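Local coordinates for choline dehydrogenase and related flavoproteins (Aspergillus oryzae, PDB 3Q9T), which oxidises formate with 8-formyl-FAD as its flavin cofactor, as formate oxidase of the glucose-methanol-choline oxidoreductase family, at residues P359-Y364 against Q389-L394; D306-P311 against V421-P426; E462-S467 against M489-D494; P103-T108 against G191-L196; R425-P430 against N453-I458. All coordinates share one frame; numbering follows the deposited sequence. Where two conformers were deposited one is given.

Contact 1: residues P359-Y364 against Q389-L394; sequences PRIDKY and QPHFEL
Residues 359-364 run on from the end of strand 353-358 and cross residues 389-394 with end-to-end directions 119° apart, the CA atoms of Arg360 and His391 approaching to 4.9 Å. This is the frayed end of an antiparallel strand pair in the large mixed sheet of a GMC oxidoreductase: strand 353-358 is leaving it for helix 362-365, while strand 392-397 is just entering. Pro359 O takes the N-H of His391 at 2.9 Å, within the carbonyl plane, and a weaker one from Phe392 N. His391, with CG anti to its carbonyl carbon, turns the ND1 edge of its ring to the backbone of 360-361, so that ND1 receives the N-H of Ile361 at 3.0 Å, only 5° out of the ring plane. That bond implies an unprotonated ND1; the other ring nitrogen, NE2, bonds to Asp382. Arg360 bends at chi3 (59°) and places one guanidinium face, off-centre, against His391 NE2, the two planes oblique. NE and NH2 clasp Asp362 side-on, one to each carboxylate oxygen and both on syn lone pairs, while NH2 also forms a salt bridge with Asp382. Pro359 CG rests on Leu394 CD1, and Ile361 CD1 meets the edge of the Phe392 ring, 3.6 Å from CE2. Arg360 NH1, which is also bonded to Ser385 O, reaches Gln389 O at 2.7 Å in a bent, weak hydrogen bond.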
# COMPACT_ATOMS: atom_id res chain seq x y z
N PRO A 359 17.08 -11.66 22.26
CA PRO A 359 16.61 -11.41 23.62
C PRO A 359 15.18 -11.87 23.83
O PRO A 359 14.45 -12.10 22.87
CB PRO A 359 16.64 -9.89 23.71
CG PRO A 359 16.24 -9.47 22.32
CD PRO A 359 16.92 -10.47 21.40
N ARG A 360 14.80 -12.03 25.09
CA ARG A 360 13.40 -12.03 25.47
C ARG A 360 13.14 -10.65 26.05
O ARG A 360 14.07 -9.93 26.43
CB ARG A 360 13.10 -13.13 26.50
CG ARG A 360 13.18 -14.55 25.92
CD ARG A 360 12.74 -15.61 26.94
NE ARG A 360 11.37 -15.40 27.38
CZ ARG A 360 10.32 -16.05 26.91
NH1 ARG A 360 10.49 -16.98 25.97
NH2 ARG A 360 9.10 -15.79 27.36
N ILE A 361 11.87 -10.25 26.11
CA ILE A 361 11.53 -8.92 26.59
C ILE A 361 10.35 -9.03 27.53
O ILE A 361 9.46 -8.18 27.55
CB ILE A 361 11.22 -7.97 25.42
CG1 ILE A 361 10.01 -8.47 24.64
CG2 ILE A 361 12.44 -7.83 24.49
CD1 ILE A 361 9.30 -7.35 23.90
N ASP A 362 10.36 -10.10 28.33
CA ASP A 362 9.29 -10.32 29.30
C ASP A 362 8.98 -9.07 30.13
O ASP A 362 7.82 -8.72 30.36
CB ASP A 362 9.62 -11.51 30.19
CG ASP A 362 9.73 -12.81 29.40
OD1 ASP A 362 8.71 -13.52 29.27
OD2 ASP A 362 10.83 -13.08 28.87
N LYS A 363 10.00 -8.36 30.56
CA LYS A 363 9.74 -7.29 31.50
C LYS A 363 9.13 -6.08 30.78
O LYS A 363 8.45 -5.27 31.39
CB LYS A 363 10.99 -6.91 32.28
CG LYS A 363 11.94 -6.00 31.50
CD LYS A 363 13.27 -5.87 32.20
CE LYS A 363 14.10 -4.73 31.64
NZ LYS A 363 15.42 -4.68 32.32
N TYR A 364 9.36 -5.97 29.48
CA TYR A 364 8.68 -4.92 28.72
C TYR A 364 7.24 -5.33 28.47
O TYR A 364 6.32 -4.52 28.59
CB TYR A 364 9.36 -4.67 27.38
CG TYR A 364 10.72 -4.04 27.49
CD1 TYR A 364 11.82 -4.79 27.89
CD2 TYR A 364 10.90 -2.69 27.19
CE1 TYR A 364 13.07 -4.20 27.99
CE2 TYR A 364 12.14 -2.11 27.28
CZ TYR A 364 13.22 -2.86 27.67
OH TYR A 364 14.45 -2.25 27.77
N GLN A 389 11.97 -19.71 24.10
CA GLN A 389 12.53 -19.18 22.86
C GLN A 389 12.74 -17.66 22.93
O GLN A 389 12.11 -16.98 23.75
CB GLN A 389 11.59 -19.47 21.68
CG GLN A 389 11.30 -20.93 21.42
CD GLN A 389 9.90 -21.33 21.86
OE1 GLN A 389 9.18 -22.04 21.15
NE2 GLN A 389 9.50 -20.88 23.06
N PRO A 390 13.59 -17.11 22.05
CA PRO A 390 13.73 -15.65 22.00
C PRO A 390 12.40 -15.02 21.62
O PRO A 390 11.51 -15.72 21.13
CB PRO A 390 14.71 -15.43 20.85
CG PRO A 390 15.42 -16.73 20.68
CD PRO A 390 14.45 -17.79 21.07
N HIS A 391 12.27 -13.72 21.84
CA HIS A 391 11.18 -12.96 21.24
C HIS A 391 11.63 -12.27 19.96
O HIS A 391 10.83 -12.09 19.03
CB HIS A 391 10.65 -11.92 22.24
CG HIS A 391 9.90 -12.52 23.37
ND1 HIS A 391 10.05 -12.10 24.67
CD2 HIS A 391 8.98 -13.52 23.40
CE1 HIS A 391 9.25 -12.80 25.46
NE2 HIS A 391 8.59 -13.67 24.72
N PHE A 392 12.90 -11.88 19.89
CA PHE A 392 13.40 -11.14 18.73
C PHE A 392 14.74 -11.64 18.24
O PHE A 392 15.50 -12.24 18.99
CB PHE A 392 13.52 -9.65 19.04
CG PHE A 392 12.20 -8.97 19.22
CD1 PHE A 392 11.60 -8.31 18.15
CD2 PHE A 392 11.54 -9.03 20.45
CE1 PHE A 392 10.36 -7.69 18.32
CE2 PHE A 392 10.30 -8.42 20.62
CZ PHE A 392 9.71 -7.75 19.56
N GLU A 393 14.98 -11.41 16.95
CA GLU A 393 16.34 -11.34 16.44
C GLU A 393 16.58 -9.87 16.17
O GLU A 393 15.83 -9.23 15.42
CB GLU A 393 16.55 -12.16 15.16
CG GLU A 393 17.82 -11.76 14.41
CD GLU A 393 18.21 -12.73 13.28
OE1 GLU A 393 19.15 -12.40 12.52
OE2 GLU A 393 17.61 -13.82 13.17
N LEU A 394 17.60 -9.32 16.81
CA LEU A 394 18.01 -7.94 16.59
C LEU A 394 19.29 -7.89 15.77
O LEU A 394 20.37 -8.23 16.27
CB LEU A 394 18.20 -7.23 17.92
CG LEU A 394 16.96 -7.27 18.79
CD1 LEU A 394 17.22 -6.61 20.17
CD2 LEU A 394 15.81 -6.60 18.04

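Contact 2: residues D306-P311 against V421-P426; sequences DHPGVP and VDLVRP
Two backbone bonds carry most of the polar contact: Val310 N donates a hydrogen bond to Val421 O at 2.9 Å, in the carbonyl plane, and Leu423 N donates to Pro308 O at 3.1 Å, almost along the C=O axis. Between them Gly309 and Asp422 form a non-hydrogen-bonded pair with CA atoms 4.3 Å apart, and Gly309 CA also points a C-H at Val421 O. The strands run antiparallel at 162°, joining 308-316 to 415-423 in the large mixed sheet of this GMC oxidoreductase. Beyond the regular pairing, the ring of His307 turns toward residues 422-424. Its ND1 is hydrogen-bonded to His510, whose ring stands about perpendicular to it, and Val424 CG2 sits over one face, 4.2 Å from the ring centroid and 16° off the normal, in a CH-pi contact. Asp422, with CG anti to its backbone N (chi1 178°), swings OD1 to 3.2 Å from His307 CB; this buried oxygen has no polar partner in the model, which may raise the pKa of the Asp422 carboxylate. Further out, Pro308 CG packs obliquely on Leu423 CB at 3.9 Å, and Pro308 CD lies near Pro426 CB. Val310 and Val421 face helix 454-473, where Val310 touches Met460 and Ile464.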
# COMPACT_ATOMS: atom_id res chain seq x y z
N ASP A 306 5.55 -15.71 7.99
CA ASP A 306 6.79 -14.97 7.80
C ASP A 306 7.05 -14.19 9.09
O ASP A 306 6.19 -14.14 9.98
CB ASP A 306 6.63 -14.03 6.60
CG ASP A 306 7.95 -13.39 6.13
OD1 ASP A 306 9.02 -13.70 6.68
OD2 ASP A 306 7.91 -12.58 5.19
N HIS A 307 8.24 -13.59 9.21
CA HIS A 307 8.55 -12.73 10.35
C HIS A 307 8.33 -11.27 9.97
O HIS A 307 8.91 -10.80 8.99
CB HIS A 307 10.03 -12.85 10.72
CG HIS A 307 10.41 -14.16 11.32
ND1 HIS A 307 11.59 -14.80 11.01
CD2 HIS A 307 9.80 -14.94 12.24
CE1 HIS A 307 11.69 -15.92 11.71
NE2 HIS A 307 10.61 -16.03 12.47
N PRO A 308 7.54 -10.52 10.76
CA PRO A 308 7.46 -9.08 10.46
C PRO A 308 8.69 -8.41 11.05
O PRO A 308 9.21 -8.89 12.05
CB PRO A 308 6.20 -8.65 11.21
CG PRO A 308 6.17 -9.55 12.41
CD PRO A 308 6.86 -10.85 12.03
N GLY A 309 9.16 -7.34 10.41
CA GLY A 309 10.32 -6.63 10.89
C GLY A 309 9.98 -5.15 10.88
O GLY A 309 9.36 -4.68 9.94
N VAL A 310 10.34 -4.44 11.95
CA VAL A 310 10.36 -2.98 11.88
C VAL A 310 11.79 -2.47 12.03
O VAL A 310 12.30 -2.35 13.14
CB VAL A 310 9.42 -2.32 12.93
CG1 VAL A 310 9.62 -0.80 12.94
CG2 VAL A 310 7.97 -2.68 12.65
N PRO A 311 12.45 -2.19 10.91
CA PRO A 311 13.80 -1.64 11.03
C PRO A 311 13.75 -0.16 11.37
O PRO A 311 12.76 0.51 11.08
CB PRO A 311 14.38 -1.82 9.62
CG PRO A 311 13.39 -2.67 8.86
CD PRO A 311 12.07 -2.45 9.51
N VAL A 421 14.50 -4.87 13.74
CA VAL A 421 13.75 -5.47 14.83
C VAL A 421 12.79 -6.53 14.26
O VAL A 421 11.73 -6.24 13.70
CB VAL A 421 13.03 -4.41 15.71
CG1 VAL A 421 12.46 -5.05 16.95
CG2 VAL A 421 14.02 -3.34 16.11
N ASP A 422 13.25 -7.77 14.37
CA ASP A 422 12.59 -8.90 13.75
C ASP A 422 11.81 -9.69 14.81
O ASP A 422 12.41 -10.31 15.68
CB ASP A 422 13.68 -9.76 13.11
CG ASP A 422 13.15 -11.02 12.47
OD1 ASP A 422 12.02 -11.45 12.80
OD2 ASP A 422 13.89 -11.61 11.65
N LEU A 423 10.48 -9.66 14.74
CA LEU A 423 9.63 -10.43 15.68
C LEU A 423 9.68 -11.88 15.20
O LEU A 423 9.14 -12.25 14.14
CB LEU A 423 8.20 -9.93 15.66
CG LEU A 423 7.22 -10.08 16.82
CD1 LEU A 423 5.83 -10.34 16.24
CD2 LEU A 423 7.60 -11.17 17.82
N VAL A 424 10.34 -12.70 15.99
CA VAL A 424 10.77 -14.00 15.52
C VAL A 424 9.75 -15.08 15.93
O VAL A 424 9.64 -16.14 15.31
CB VAL A 424 12.21 -14.20 16.08
CG1 VAL A 424 12.31 -15.43 16.92
CG2 VAL A 424 13.25 -14.09 14.97
N ARG A 425 8.95 -14.76 16.94
CA ARG A 425 7.87 -15.63 17.42
C ARG A 425 6.53 -14.90 17.43
O ARG A 425 5.97 -14.65 18.49
CB ARG A 425 8.19 -16.11 18.83
CG ARG A 425 9.35 -17.11 18.88
CD ARG A 425 8.85 -18.53 18.90
NE ARG A 425 7.98 -18.82 17.77
CZ ARG A 425 8.39 -19.30 16.59
NH1 ARG A 425 9.67 -19.54 16.35
NH2 ARG A 425 7.50 -19.52 15.64
N PRO A 426 6.00 -14.55 16.24
CA PRO A 426 4.73 -13.82 16.20
C PRO A 426 3.60 -14.80 16.48
O PRO A 426 3.83 -16.00 16.40
CB PRO A 426 4.66 -13.33 14.75
CG PRO A 426 5.40 -14.39 13.99
CD PRO A 426 6.51 -14.84 14.88

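Contact 3: residues E462-S467 against M489-D494; sequences EGIRFS and MPLDSD
Arg465 sends CG anti to its backbone N (chi1 -164°), stays extended at chi2 and then bends at chi3 (-45°), which swings the guanidinium back along its own helix to Glu462 and out to residues 489-494. The grip on Glu462 is side-on: NE meets OE1 at 3.0 Å on the syn lone pair, while NH2 meets OE2 from above the carboxylate plane. With NE and NH2 so engaged, NH1 is aimed at Leu491 O, 3.0 Å away along a nearly straight bond (171°), the oxygen lying in the guanidinium plane though the nitrogen stands above the plane of the Leu491 carbonyl. A water accepts a hydrogen bond from Arg465 NH2 and donates to both Leu491 O and Asp494 OD1, so it bridges that carboxylate, whose OD1 is 4.2 Å from NH2, beyond a salt bridge. Leu491 belongs to a type I turn, Pro490 to Ser493, overlapped at its start by an inverse gamma turn centred on Pro490; Ser493 N-caps helix 494-504 through Glu496 N. The guanidinium ties helix 454-473 to the connection from strand 481-485 into the next helix. Leu491 slides past the arginine in the opposite direction, its CD1 over one face of the guanidinium. Deeper in, Ile464 CG2, anti to its backbone N, presses at about a right angle on the doubly bent Met489 chain, 3.8 Å from CG.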
# COMPACT_ATOMS: atom_id res chain seq x y z
N GLU A 462 7.37 -3.05 21.85
CA GLU A 462 8.27 -3.25 22.98
C GLU A 462 9.68 -3.70 22.60
O GLU A 462 10.62 -3.47 23.36
CB GLU A 462 7.65 -4.21 24.00
CG GLU A 462 6.37 -3.64 24.64
CD GLU A 462 6.61 -2.25 25.20
OE1 GLU A 462 7.67 -2.05 25.84
OE2 GLU A 462 5.76 -1.36 24.99
N GLY A 463 9.84 -4.31 21.43
CA GLY A 463 11.16 -4.71 20.97
C GLY A 463 11.93 -3.54 20.38
O GLY A 463 13.15 -3.50 20.41
N ILE A 464 11.19 -2.60 19.79
CA ILE A 464 11.75 -1.31 19.44
C ILE A 464 12.18 -0.59 20.74
O ILE A 464 13.28 -0.06 20.81
CB ILE A 464 10.72 -0.47 18.65
CG1 ILE A 464 10.32 -1.19 17.35
CG2 ILE A 464 11.28 0.92 18.31
CD1 ILE A 464 9.17 -0.48 16.59
N ARG A 465 11.33 -0.59 21.77
CA ARG A 465 11.70 0.10 23.01
C ARG A 465 12.97 -0.52 23.61
O ARG A 465 13.92 0.19 23.92
CB ARG A 465 10.55 0.12 24.02
CG ARG A 465 10.74 1.16 25.14
CD ARG A 465 9.69 0.99 26.25
NE ARG A 465 8.37 0.82 25.67
CZ ARG A 465 7.64 1.80 25.14
NH1 ARG A 465 8.11 3.04 25.11
NH2 ARG A 465 6.44 1.53 24.62
N PHE A 466 12.99 -1.84 23.75
CA PHE A 466 14.19 -2.53 24.20
C PHE A 466 15.43 -2.10 23.40
O PHE A 466 16.47 -1.84 23.98
CB PHE A 466 14.00 -4.04 24.11
CG PHE A 466 15.27 -4.83 24.28
CD1 PHE A 466 15.52 -5.52 25.47
CD2 PHE A 466 16.21 -4.91 23.26
CE1 PHE A 466 16.68 -6.25 25.63
CE2 PHE A 466 17.37 -5.64 23.41
CZ PHE A 466 17.61 -6.32 24.60
N SER A 467 15.31 -2.03 22.07
CA SER A 467 16.45 -1.66 21.23
C SER A 467 16.91 -0.22 21.48
O SER A 467 18.11 0.06 21.48
CB SER A 467 16.17 -1.86 19.74
OG SER A 467 15.80 -3.19 19.46
N MET A 489 11.14 8.10 16.60
CA MET A 489 10.27 6.97 16.89
C MET A 489 9.36 7.38 18.04
O MET A 489 9.84 7.74 19.11
CB MET A 489 11.11 5.72 17.23
CG MET A 489 10.28 4.44 17.41
SD MET A 489 9.59 3.80 15.86
CE MET A 489 11.11 3.24 15.10
N PRO A 490 8.04 7.34 17.83
CA PRO A 490 7.09 7.90 18.80
C PRO A 490 6.88 7.00 20.03
O PRO A 490 5.74 6.70 20.39
CB PRO A 490 5.79 7.97 17.99
CG PRO A 490 5.91 6.81 17.02
CD PRO A 490 7.37 6.79 16.63
N LEU A 491 7.97 6.59 20.65
CA LEU A 491 7.88 5.64 21.77
C LEU A 491 7.06 6.16 22.94
O LEU A 491 6.72 5.39 23.84
CB LEU A 491 9.27 5.27 22.30
CG LEU A 491 10.02 4.05 21.75
CD1 LEU A 491 9.09 2.89 21.35
CD2 LEU A 491 10.89 4.48 20.60
N ASP A 492 6.74 7.45 22.94
CA ASP A 492 6.05 8.02 24.09
C ASP A 492 4.55 7.80 24.02
O ASP A 492 3.82 8.08 24.98
CB ASP A 492 6.41 9.49 24.33
CG ASP A 492 5.96 10.42 23.19
OD1 ASP A 492 6.22 11.63 23.31
OD2 ASP A 492 5.36 9.96 22.20
N SER A 493 4.09 7.24 22.90
CA SER A 493 2.66 7.08 22.66
C SER A 493 2.31 5.70 22.13
O SER A 493 2.67 5.35 21.00
CB SER A 493 2.16 8.16 21.69
OG SER A 493 0.85 7.88 21.22
N ASP A 494 1.60 4.92 22.93
CA ASP A 494 1.17 3.62 22.47
C ASP A 494 0.40 3.77 21.18
O ASP A 494 0.55 2.97 20.26
CB ASP A 494 0.31 2.93 23.54
CG ASP A 494 1.14 2.39 24.69
OD1 ASP A 494 2.38 2.51 24.62
OD2 ASP A 494 0.57 1.85 25.65
O HOH W 1 4.78 3.47 23.34

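Contact 4: residues P103-T108 against G191-L196; sequences PGHKAT and GEMDGL
His105 lays one face of its imidazole under the carbonyl of Gly191, whose O sits 3.2 Å above the plane and over the ring centre. That oxygen is held by the residue after His105: Lys106 N donates to Gly191 O at 3.1 Å, in the carbonyl plane and on a lone pair. CG of His105 is anti to its backbone N (chi1 -166°), which turns the ring back to the start of helix 106-110, where ND1 accepts from Ala107 N as the N-cap. At the ring's edge comes Met193, with SD 5.4 Å from the centroid in a sulfur-aromatic contact; its CG takes the crowded position between N and the carbonyl carbon (chi1 48°), which lets the sulfur also reach the Gly104-His105 peptide. Lys106 CB presses on Gly191 CA at a tight 3.5 Å, so the two segments meet closely at a glycine. A water links Gly191 N, which donates to it at 2.7 Å, with Gly104 O. His105 N is hydrogen-bonded to Asp551, and Lys106 NZ turns away to Asp110. The result is a side-chain-capped helix N terminus, docked on the loop leading into strand 195-204, a few residues along the chain from the FAD-binding Asn97, Tyr98 and Thr100.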
# COMPACT_ATOMS: atom_id res chain seq x y z
N PRO A 103 20.40 -21.65 13.06
CA PRO A 103 19.37 -22.69 12.94
C PRO A 103 18.05 -22.36 13.62
O PRO A 103 17.00 -22.58 13.00
CB PRO A 103 20.02 -23.89 13.65
CG PRO A 103 20.90 -23.26 14.68
CD PRO A 103 21.47 -22.03 13.99
N GLY A 104 18.09 -21.89 14.86
CA GLY A 104 16.88 -21.70 15.64
C GLY A 104 16.85 -22.50 16.94
O GLY A 104 17.79 -23.20 17.29
N HIS A 105 15.73 -22.41 17.64
CA HIS A 105 15.65 -22.89 19.01
C HIS A 105 15.13 -24.32 19.04
O HIS A 105 14.21 -24.66 18.32
CB HIS A 105 14.75 -21.96 19.83
CG HIS A 105 14.85 -22.15 21.31
ND1 HIS A 105 14.16 -23.14 21.97
CD2 HIS A 105 15.55 -21.47 22.25
CE1 HIS A 105 14.43 -23.06 23.27
NE2 HIS A 105 15.26 -22.06 23.46
N LYS A 106 15.77 -25.16 19.84
CA LYS A 106 15.41 -26.56 19.97
C LYS A 106 13.93 -26.79 20.29
O LYS A 106 13.29 -27.67 19.72
CB LYS A 106 16.29 -27.22 21.05
CG LYS A 106 15.81 -28.60 21.55
CD LYS A 106 16.85 -29.22 22.50
CE LYS A 106 16.23 -30.21 23.47
NZ LYS A 106 15.43 -31.28 22.82
N ALA A 107 13.37 -26.00 21.19
CA ALA A 107 11.98 -26.19 21.58
C ALA A 107 11.05 -26.03 20.38
O ALA A 107 10.00 -26.65 20.30
CB ALA A 107 11.61 -25.22 22.67
N THR A 108 11.45 -25.17 19.45
CA THR A 108 10.60 -24.88 18.31
C THR A 108 10.61 -26.04 17.32
O THR A 108 9.57 -26.47 16.83
CB THR A 108 11.02 -23.57 17.63
OG1 THR A 108 10.73 -22.48 18.52
CG2 THR A 108 10.26 -23.38 16.33
N GLY A 191 20.50 -25.47 20.20
CA GLY A 191 19.13 -25.30 20.65
C GLY A 191 18.88 -24.15 21.60
O GLY A 191 17.72 -23.83 21.91
N GLU A 192 19.96 -23.55 22.09
CA GLU A 192 19.87 -22.43 23.01
C GLU A 192 20.36 -21.23 22.25
O GLU A 192 21.33 -21.33 21.50
CB GLU A 192 20.81 -22.63 24.21
CG GLU A 192 20.67 -23.95 24.91
CD GLU A 192 19.82 -23.84 26.15
OE1 GLU A 192 20.26 -24.34 27.20
OE2 GLU A 192 18.70 -23.27 26.05
N MET A 193 19.72 -20.09 22.45
CA MET A 193 20.15 -18.90 21.72
C MET A 193 19.98 -17.56 22.47
O MET A 193 20.03 -16.51 21.85
CB MET A 193 19.48 -18.85 20.34
CG MET A 193 17.97 -19.10 20.36
SD MET A 193 17.32 -19.46 18.69
CE MET A 193 17.96 -18.05 17.79
N ASP A 194 19.84 -17.60 23.79
CA ASP A 194 19.66 -16.36 24.55
C ASP A 194 20.91 -15.47 24.62
O ASP A 194 21.89 -15.81 25.27
CB ASP A 194 19.15 -16.67 25.96
CG ASP A 194 18.73 -15.43 26.72
OD1 ASP A 194 18.25 -14.46 26.10
OD2 ASP A 194 18.87 -15.42 27.96
N GLY A 195 20.87 -14.31 23.96
CA GLY A 195 21.96 -13.35 24.07
C GLY A 195 22.45 -12.70 22.79
O GLY A 195 21.92 -12.92 21.70
N LEU A 196 23.49 -11.88 22.94
CA LEU A 196 24.17 -11.25 21.82
C LEU A 196 25.31 -12.14 21.35
O LEU A 196 26.14 -12.56 22.15
CB LEU A 196 24.71 -9.89 22.24
CG LEU A 196 25.34 -9.07 21.12
CD1 LEU A 196 24.25 -8.51 20.18
CD2 LEU A 196 26.19 -7.95 21.70
O HOH W 2 20.60 -23.70 18.11

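Contact 5: residues R425-P430 against N453-I458; sequences RPISDP and NDLDII
Ile427 and Asp456 bury the most surface here, with Ser428 beside them. The Asp456 carboxylate, its CG anti to the carbonyl carbon (chi1 -87°), reaches from the first turn of helix 454-473 to two successive backbone amides. OD1 uses its syn lone pair for Ile427 N, at 2.9 Å in a fairly straight bond. OD2 takes two donors, Ser428 N and the Ser428 hydroxyl, both approaching from above the carboxylate plane, with OG at 2.7 Å. Three N-H and O-H groups thus grip one carboxylate, which would favour its charged form and fix its rotation. Ser428 OG is placed for this by lying anti to its own carbonyl carbon, and it serves a second purpose: it accepts the N-H of Asn453 at 2.9 Å in an almost straight bond (172°). The serine hydroxyl thus donates to the carboxylate and accepts from the residue that opens the helix. Asn453 is the N-cap, with OD1 receiving Leu455 N from above its carbonyl plane. The contact thus fastens the loop between strands 415-423 and 431-434 to a capped helix start. Ile427 has CG1 in the crowded position between N and the carbonyl carbon (chi1 57°), so that CD1 extends across the helix end. It crosses obliquely to Leu455, 3.7 Å from CB, and comes to 3.4 Å from Asn453 ND2. A water accepts from that ND2 and donates to Ile427 O, joining the two segments there. On the other side of the carboxylate, Pro426 CB lies 3.3 Å from Asp456 OD2.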
# COMPACT_ATOMS: atom_id res chain seq x y z
N ARG A 425 8.95 -14.76 16.94
CA ARG A 425 7.87 -15.63 17.42
C ARG A 425 6.53 -14.90 17.43
O ARG A 425 5.97 -14.65 18.49
CB ARG A 425 8.19 -16.11 18.83
CG ARG A 425 9.35 -17.11 18.88
CD ARG A 425 8.85 -18.53 18.90
NE ARG A 425 7.98 -18.82 17.77
CZ ARG A 425 8.39 -19.30 16.59
NH1 ARG A 425 9.67 -19.54 16.35
NH2 ARG A 425 7.50 -19.52 15.64
N PRO A 426 6.00 -14.55 16.24
CA PRO A 426 4.73 -13.82 16.20
C PRO A 426 3.60 -14.80 16.48
O PRO A 426 3.83 -16.00 16.40
CB PRO A 426 4.66 -13.33 14.75
CG PRO A 426 5.40 -14.39 13.99
CD PRO A 426 6.51 -14.84 14.88
N ILE A 427 2.42 -14.32 16.81
CA ILE A 427 1.29 -15.23 17.00
C ILE A 427 0.12 -14.90 16.08
O ILE A 427 -0.93 -15.53 16.18
CB ILE A 427 0.78 -15.19 18.43
CG1 ILE A 427 0.40 -13.74 18.79
CG2 ILE A 427 1.82 -15.80 19.37
CD1 ILE A 427 -0.49 -13.62 20.02
N SER A 428 0.29 -13.92 15.20
CA SER A 428 -0.73 -13.66 14.18
C SER A 428 -0.96 -14.91 13.33
O SER A 428 -0.03 -15.67 13.06
CB SER A 428 -0.32 -12.49 13.28
OG SER A 428 -0.40 -11.27 13.99
N ASP A 429 -2.22 -15.14 12.94
CA ASP A 429 -2.55 -16.21 12.01
C ASP A 429 -1.73 -16.04 10.73
O ASP A 429 -1.30 -14.94 10.41
CB ASP A 429 -4.04 -16.18 11.65
CG ASP A 429 -4.92 -16.74 12.76
OD1 ASP A 429 -4.40 -17.45 13.64
OD2 ASP A 429 -6.13 -16.46 12.75
N PRO A 430 -1.52 -17.14 9.99
CA PRO A 430 -0.80 -17.13 8.72
C PRO A 430 -1.57 -16.40 7.63
O PRO A 430 -2.78 -16.24 7.73
CB PRO A 430 -0.71 -18.61 8.35
CG PRO A 430 -1.78 -19.27 9.13
CD PRO A 430 -1.92 -18.49 10.40
N ASN A 453 -2.95 -10.14 14.69
CA ASN A 453 -3.22 -10.11 16.13
C ASN A 453 -2.56 -8.88 16.77
O ASN A 453 -1.37 -8.64 16.57
CB ASN A 453 -2.71 -11.41 16.78
CG ASN A 453 -3.14 -11.56 18.23
OD1 ASN A 453 -3.14 -10.59 19.00
ND2 ASN A 453 -3.50 -12.78 18.63
N ASP A 454 -3.33 -8.11 17.54
CA ASP A 454 -2.80 -6.92 18.23
C ASP A 454 -1.60 -7.18 19.16
O ASP A 454 -0.71 -6.34 19.29
CB ASP A 454 -3.90 -6.24 19.03
CG ASP A 454 -4.84 -5.41 18.15
OD1 ASP A 454 -4.70 -5.42 16.91
OD2 ASP A 454 -5.73 -4.75 18.73
N LEU A 455 -1.58 -8.34 19.81
CA LEU A 455 -0.45 -8.69 20.68
C LEU A 455 0.89 -8.57 19.95
O LEU A 455 1.87 -8.15 20.54
CB LEU A 455 -0.57 -10.11 21.23
CG LEU A 455 -0.95 -10.42 22.67
CD1 LEU A 455 0.08 -11.40 23.28
CD2 LEU A 455 -1.13 -9.17 23.55
N ASP A 456 0.91 -8.93 18.66
CA ASP A 456 2.13 -8.81 17.84
C ASP A 456 2.57 -7.37 17.73
O ASP A 456 3.76 -7.08 17.70
CB ASP A 456 1.91 -9.39 16.43
CG ASP A 456 2.17 -10.89 16.34
OD1 ASP A 456 2.54 -11.50 17.37
OD2 ASP A 456 2.02 -11.46 15.23
N ILE A 457 1.61 -6.45 17.62
CA ILE A 457 1.93 -5.03 17.55
C ILE A 457 2.57 -4.60 18.88
O ILE A 457 3.56 -3.89 18.91
CB ILE A 457 0.67 -4.16 17.28
CG1 ILE A 457 0.05 -4.51 15.91
CG2 ILE A 457 1.00 -2.67 17.36
CD1 ILE A 457 -1.21 -3.70 15.57
N ILE A 458 1.99 -5.07 19.97
CA ILE A 458 2.49 -4.72 21.30
C ILE A 458 3.92 -5.24 21.51
O ILE A 458 4.76 -4.53 22.03
CB ILE A 458 1.55 -5.25 22.41
CG1 ILE A 458 0.27 -4.42 22.40
CG2 ILE A 458 2.23 -5.21 23.78
CD1 ILE A 458 -0.93 -5.15 22.91
O HOH W 3 -3.58 -14.94 16.54

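In the fold
From the N terminus, contact 4 closes first, returning the loop before strand 195-204 to the start of helix 106-110. Contact 2 then spans the long excursion from 306-311 to 421-426, and contact 1 is nested within it, joining the ends of strands 353-358 and 392-397. The two touch through backbone pairing of strands 392-397 and 415-423, neighbours in one sheet. Contact 5 begins where contact 2 ends, sharing Arg425 and Pro426, and leads to helix 454-473; contact 3 follows further along that helix. The helix covers the sheet: Gly463 meets Val421, and Phe466 meets Leu394. Pro390 of contact 1 packs on Met193, linking it to contact 4.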